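Local coordinates for protein geranylgeranyl pyrophosphate synthase (Geoglobus acetivorans, PDB 5JFQ) that condenses isopentenyl diphosphate stepwise onto dimethylallyl diphosphate with the aid of magnesium, making mainly geranylgeranyl diphosphate and some farnesyl diphosphate, at residues I133-A136 with V137-A141; D161-G164 with E165-L169. All coordinates share one frame; numbering follows the deposited sequence.

Contact 1. Residues I133-A136 with V137-A141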
ATOM      1  N   ILE B 133       1.591   5.514  19.162  1.00 45.89           N
ATOM      2  CA  ILE B 133       0.993   5.360  17.842  1.00 47.97           C
ATOM      3  C   ILE B 133       2.088   5.322  16.784  1.00 48.06           C
ATOM      4  O   ILE B 133       2.040   4.515  15.844  1.00 45.26           O
ATOM      5  CB  ILE B 133      -0.022   6.485  17.580  1.00 52.46           C
ATOM      6  CG1 ILE B 133      -0.982   6.646  18.765  1.00 50.58           C
ATOM      7  CG2 ILE B 133      -0.816   6.189  16.333  1.00 44.64           C
ATOM      8  CD1 ILE B 133      -2.116   7.606  18.478  1.00 45.59           C
ATOM      9  N   VAL B 134       3.112   6.170  16.943  1.00 47.17           N
ATOM     10  CA  VAL B 134       4.245   6.165  16.021  1.00 46.32           C
ATOM     11  C   VAL B 134       4.892   4.790  15.987  1.00 45.13           C
ATOM     12  O   VAL B 134       5.039   4.184  14.922  1.00 44.40           O
ATOM     13  CB  VAL B 134       5.259   7.255  16.399  1.00 40.11           C
ATOM     14  CG1 VAL B 134       6.502   7.111  15.535  1.00 36.12           C
ATOM     15  CG2 VAL B 134       4.642   8.609  16.207  1.00 38.95           C
ATOM     16  N   ARG B 135       5.257   4.263  17.158  1.00 44.17           N
ATOM     17  CA  ARG B 135       5.802   2.912  17.214  1.00 45.93           C
ATOM     18  C   ARG B 135       4.852   1.885  16.602  1.00 45.48           C
ATOM     19  O   ARG B 135       5.300   0.950  15.934  1.00 47.06           O
ATOM     20  CB  ARG B 135       6.142   2.542  18.649  1.00 48.13           C
ATOM     21  CG  ARG B 135       7.449   3.153  19.132  1.00 52.31           C
ATOM     22  CD  ARG B 135       7.615   2.979  20.637  1.00 51.66           C
ATOM     23  NE  ARG B 135       7.545   1.581  21.067  1.00 52.25           N
ATOM     24  CZ  ARG B 135       6.768   1.140  22.056  1.00 57.16           C
ATOM     25  NH1 ARG B 135       5.988   1.985  22.735  1.00 54.06           N
ATOM     26  NH2 ARG B 135       6.788  -0.145  22.386  1.00 52.70           N
ATOM     27  N   ALA B 136       3.542   2.040  16.808  1.00 45.88           N
ATOM     28  CA  ALA B 136       2.587   1.100  16.230  1.00 43.33           C
ATOM     29  C   ALA B 136       2.560   1.214  14.718  1.00 48.42           C
ATOM     30  O   ALA B 136       2.462   0.201  14.014  1.00 49.23           O
ATOM     31  CB  ALA B 136       1.186   1.329  16.793  1.00 42.90           C
ATOM     32  N   VAL B 137       2.635   2.436  14.195  1.00 47.17           N
ATOM     33  CA  VAL B 137       2.686   2.590  12.747  1.00 45.70           C
ATOM     34  C   VAL B 137       3.963   1.962  12.191  1.00 45.42           C
ATOM     35  O   VAL B 137       3.934   1.244  11.182  1.00 46.88           O
ATOM     36  CB  VAL B 137       2.554   4.079  12.378  1.00 44.63           C
ATOM     37  CG1 VAL B 137       2.981   4.322  10.939  1.00 40.36           C
ATOM     38  CG2 VAL B 137       1.131   4.546  12.615  1.00 42.20           C
ATOM     39  N   SER B 138       5.089   2.181  12.872  1.00 42.93           N
ATOM     40  CA  SER B 138       6.366   1.642  12.421  1.00 44.08           C
ATOM     41  C   SER B 138       6.361   0.115  12.402  1.00 50.01           C
ATOM     42  O   SER B 138       6.855  -0.515  11.447  1.00 47.48           O
ATOM     43  CB  SER B 138       7.483   2.148  13.328  1.00 42.92           C
ATOM     44  OG  SER B 138       8.702   1.500  13.024  1.00 46.69           O
ATOM     45  N   LYS B 139       5.807  -0.494  13.456  1.00 45.64           N
ATOM     46  CA  LYS B 139       5.787  -1.946  13.560  1.00 44.25           C
ATOM     47  C   LYS B 139       4.827  -2.569  12.548  1.00 45.64           C
ATOM     48  O   LYS B 139       5.166  -3.565  11.898  1.00 46.47           O
ATOM     49  CB  LYS B 139       5.444  -2.329  14.994  1.00 43.91           C
ATOM     50  CG  LYS B 139       6.589  -1.983  15.979  1.00 46.17           C
ATOM     51  CD  LYS B 139       6.119  -1.967  17.436  1.00 45.10           C
ATOM     52  CE  LYS B 139       7.212  -1.501  18.402  1.00 46.67           C
ATOM     53  NZ  LYS B 139       8.272  -2.508  18.716  1.00 49.96           N
ATOM     54  N   LEU B 140       3.643  -1.977  12.380  1.00 44.06           N
ATOM     55  CA  LEU B 140       2.687  -2.467  11.401  1.00 44.93           C
ATOM     56  C   LEU B 140       3.187  -2.291   9.979  1.00 49.32           C
ATOM     57  O   LEU B 140       2.861  -3.094   9.102  1.00 45.28           O
ATOM     58  CB  LEU B 140       1.356  -1.750  11.575  1.00 41.17           C
ATOM     59  CG  LEU B 140       0.306  -2.094  10.523  1.00 43.79           C
ATOM     60  CD1 LEU B 140      -0.046  -3.580  10.540  1.00 46.30           C
ATOM     61  CD2 LEU B 140      -0.925  -1.257  10.734  1.00 46.24           C
ATOM     62  N   ALA B 141       3.966  -1.250   9.723  1.00 50.69           N
ATOM     63  CA  ALA B 141       4.479  -1.068   8.374  1.00 48.42           C
ATOM     64  C   ALA B 141       5.579  -2.080   8.069  1.00 45.99           C
ATOM     65  O   ALA B 141       5.689  -2.561   6.937  1.00 48.65           O
ATOM     66  CB  ALA B 141       4.977   0.371   8.195  1.00 47.84           C
TER
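The amide of Val137 donates to the carbonyl oxygen of Ile133, N to O 2.7 Å, the shortest of four successive i to i+4 bonds that carry the helix through this point. Ser138, Lys139 and Leu140 repeat the step onto Val134, Arg135 and Ala136, with Lys139 N 2.9 Å from Arg135 O. The same oxygen of Arg135 is brushed by the aliphatic part of Lys139, whose CG lies 3.2 Å from it. With chi1 at -69°, Lys139 CG is turned away from its own carbonyl carbon and back along the helix, so the chain runs beside Arg135, both pointing the same way. Their contact is slight: Lys139 CE comes 4.1 Å from Arg135 NE, at an oblique angle to the guanidinium. NH2 of Arg135 and NZ of Lys139 are 4.6 Å apart; NZ forms a salt bridge with Glu198, which probably offsets the like charges, and Arg135 NH1 makes a weak hydrogen bond to Asn132.

This is helix 130-159 of the all-helical prenyl synthase fold, and its sides face different neighbours. Val137 and Leu140 pack on helix 105-123, a place for branched aliphatic side chains, and Leu140 also touches Ile182 of helix 165-190. Ala136, with only a methyl group, packs on Ile186 of helix 165-190, consistent with close approach of the two helices, while the long aliphatic stems of Arg135 and Lys139 lie against Val189 of that helix. Val137 CG2 also turns back along its own helix, 3.4 Å from Ile133 O. A third face belongs to the dimer, where Ile133 and Val134 pack on Val134 and Ile133 of the second subunit, and short Ser138 meets its Ser124.

Contact 2. Residues D161-G164 with E165-L169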
ATOM      1  N   ASP B 161      12.172 -26.517  -7.103  1.00 69.56           N
ATOM      2  CA  ASP B 161      11.961 -27.962  -7.102  1.00 76.46           C
ATOM      3  C   ASP B 161      11.755 -28.477  -5.682  1.00 75.60           C
ATOM      4  O   ASP B 161      10.876 -29.311  -5.440  1.00 74.09           O
ATOM      5  CB  ASP B 161      13.136 -28.689  -7.766  1.00 73.61           C
ATOM      6  CG  ASP B 161      13.494 -28.111  -9.124  1.00 72.01           C
ATOM      7  OD1 ASP B 161      14.644 -27.649  -9.287  1.00 72.30           O
ATOM      8  OD2 ASP B 161      12.629 -28.118 -10.028  1.00 75.64           O
ATOM      9  N   SER B 162      12.538 -27.975  -4.732  1.00 73.15           N
ATOM     10  CA  SER B 162      12.367 -28.369  -3.346  1.00 73.90           C
ATOM     11  C   SER B 162      12.723 -27.207  -2.434  1.00 72.27           C
ATOM     12  O   SER B 162      13.709 -26.497  -2.659  1.00 66.86           O
ATOM     13  CB  SER B 162      13.240 -29.569  -3.004  1.00 75.94           C
ATOM     14  OG  SER B 162      14.595 -29.244  -3.257  1.00 82.39           O
ATOM     15  N   VAL B 163      11.924 -27.035  -1.397  1.00 71.25           N
ATOM     16  CA  VAL B 163      12.203 -26.064  -0.356  1.00 73.24           C
ATOM     17  C   VAL B 163      12.257 -26.804   0.973  1.00 68.87           C
ATOM     18  O   VAL B 163      11.484 -27.742   1.214  1.00 61.61           O
ATOM     19  CB  VAL B 163      11.163 -24.916  -0.348  1.00 74.20           C
ATOM     20  CG1 VAL B 163      11.195 -24.179  -1.676  1.00 69.66           C
ATOM     21  CG2 VAL B 163       9.759 -25.430  -0.101  1.00 71.46           C
ATOM     22  N   GLY B 164      13.206 -26.405   1.817  1.00 66.84           N
ATOM     23  CA  GLY B 164      13.309 -26.985   3.135  1.00 72.77           C
ATOM     24  C   GLY B 164      12.244 -26.471   4.088  1.00 74.13           C
ATOM     25  O   GLY B 164      11.624 -25.426   3.869  1.00 76.41           O
ATOM     26  N   GLU B 165      12.036 -27.238   5.163  1.00 69.59           N
ATOM     27  CA  GLU B 165      11.082 -26.839   6.195  1.00 77.74           C
ATOM     28  C   GLU B 165      11.397 -25.442   6.727  1.00 73.19           C
ATOM     29  O   GLU B 165      10.489 -24.624   6.919  1.00 66.83           O
ATOM     30  CB  GLU B 165      11.083 -27.871   7.330  1.00 73.12           C
ATOM     31  CG  GLU B 165      10.107 -27.570   8.462  1.00 80.21           C
ATOM     32  CD  GLU B 165       9.948 -28.726   9.447  1.00 86.00           C
ATOM     33  OE1 GLU B 165      10.528 -28.674  10.560  1.00 87.89           O
ATOM     34  OE2 GLU B 165       9.233 -29.689   9.101  1.00 89.21           O
ATOM     35  N   SER B 166      12.681 -25.146   6.936  1.00 74.39           N
ATOM     36  CA  SER B 166      13.083 -23.849   7.469  1.00 74.91           C
ATOM     37  C   SER B 166      12.600 -22.707   6.579  1.00 74.25           C
ATOM     38  O   SER B 166      11.791 -21.877   7.011  1.00 69.13           O
ATOM     39  CB  SER B 166      14.601 -23.814   7.642  1.00 79.45           C
ATOM     40  OG  SER B 166      15.032 -24.900   8.445  1.00 83.48           O
ATOM     41  N   GLU B 167      13.087 -22.652   5.329  1.00 72.64           N
ATOM     42  CA  GLU B 167      12.623 -21.633   4.388  1.00 68.47           C
ATOM     43  C   GLU B 167      11.108 -21.550   4.390  1.00 70.14           C
ATOM     44  O   GLU B 167      10.534 -20.457   4.492  1.00 71.69           O
ATOM     45  CB  GLU B 167      13.096 -21.921   2.962  1.00 68.68           C
ATOM     46  CG  GLU B 167      14.456 -22.526   2.810  1.00 76.47           C
ATOM     47  CD  GLU B 167      14.714 -22.897   1.371  1.00 78.75           C
ATOM     48  OE1 GLU B 167      14.000 -22.344   0.502  1.00 78.73           O
ATOM     49  OE2 GLU B 167      15.603 -23.744   1.115  1.00 75.50           O
ATOM     50  N   TYR B 168      10.441 -22.704   4.281  1.00 66.85           N
ATOM     51  CA  TYR B 168       8.984 -22.701   4.250  1.00 66.51           C
ATOM     52  C   TYR B 168       8.410 -22.092   5.523  1.00 65.92           C
ATOM     53  O   TYR B 168       7.420 -21.356   5.476  1.00 61.45           O
ATOM     54  CB  TYR B 168       8.453 -24.122   4.069  1.00 57.21           C
ATOM     55  CG  TYR B 168       7.000 -24.276   4.453  1.00 61.27           C
ATOM     56  CD1 TYR B 168       6.631 -24.597   5.758  1.00 63.92           C
ATOM     57  CD2 TYR B 168       5.994 -24.085   3.518  1.00 62.61           C
ATOM     58  CE1 TYR B 168       5.299 -24.722   6.121  1.00 60.03           C
ATOM     59  CE2 TYR B 168       4.660 -24.216   3.873  1.00 63.32           C
ATOM     60  CZ  TYR B 168       4.323 -24.533   5.174  1.00 63.16           C
ATOM     61  OH  TYR B 168       3.004 -24.664   5.537  1.00 73.07           O
ATOM     62  N   LEU B 169       9.014 -22.398   6.673  1.00 64.23           N
ATOM     63  CA  LEU B 169       8.456 -21.921   7.928  1.00 65.71           C
ATOM     64  C   LEU B 169       8.801 -20.463   8.175  1.00 65.97           C
ATOM     65  O   LEU B 169       8.051 -19.760   8.863  1.00 62.25           O
ATOM     66  CB  LEU B 169       8.925 -22.795   9.092  1.00 67.09           C
ATOM     67  CG  LEU B 169       8.172 -24.116   9.282  1.00 67.78           C
ATOM     68  CD1 LEU B 169       8.729 -24.860  10.467  1.00 71.04           C
ATOM     69  CD2 LEU B 169       6.672 -23.901   9.443  1.00 65.48           C
TER
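An extended approach through Val163 and Gly164 turns into helix at Glu165, and the first turn closes where Tyr168 N donates to Gly164 O over 3.0 Å, nearly straight at 168°. Gly164 occupies the N-cap position; having no side chain, it brings only backbone to this turn. Glu167 reaches back over it: with CG turned away from its own carbonyl carbon (chi1 -36°) and the chain extended beyond, the carboxylate comes beside the preceding loop. Its OE1 lies 3.9 Å from Val163 CB, and OE2 lies 3.6 Å from Gly164 N. The polar partner of OE1 is Arg160, in a salt bridge linking the turn to the residue that follows helix 130-159. A carboxylate near the start of a helix should also interact favourably with the helix dipole. Val163 suits its buried place by packing on Phe157 and Ile245. Tyr168 sets CB 3.4 Å from Gly164 O, while the side chain leads away from the loop and touches Leu242, Ile245 and Asp217. The arrangement is a helix N-terminus with a glycine N-cap, here opening helix 165-190 of the polyprenyl synthetase fold, with Tyr168 beside the predicted allylic-substrate residue Gln213.

Overall arrangement
Contact 1 lies near the start of helix 130-159, and contact 2 takes in most of the loop after that helix and the first turn of helix 165-190. Their centres are 30 Å apart and their nearest atoms about 17 Å, so they do not touch; the rest of helix 130-159 connects them. The later part of helix 165-190 returns to pack on contact 1. Contact 1 is at some remove from the predicted isopentenyl diphosphate residues, the Leu140 side chain being about 9 Å from those of Arg48 and His77, whereas the Tyr168 side chain is about 4 Å from that of Gln213, assigned to dimethylallyl diphosphate. Within the dimer, contact 1 meets the second subunit; contact 2 does not.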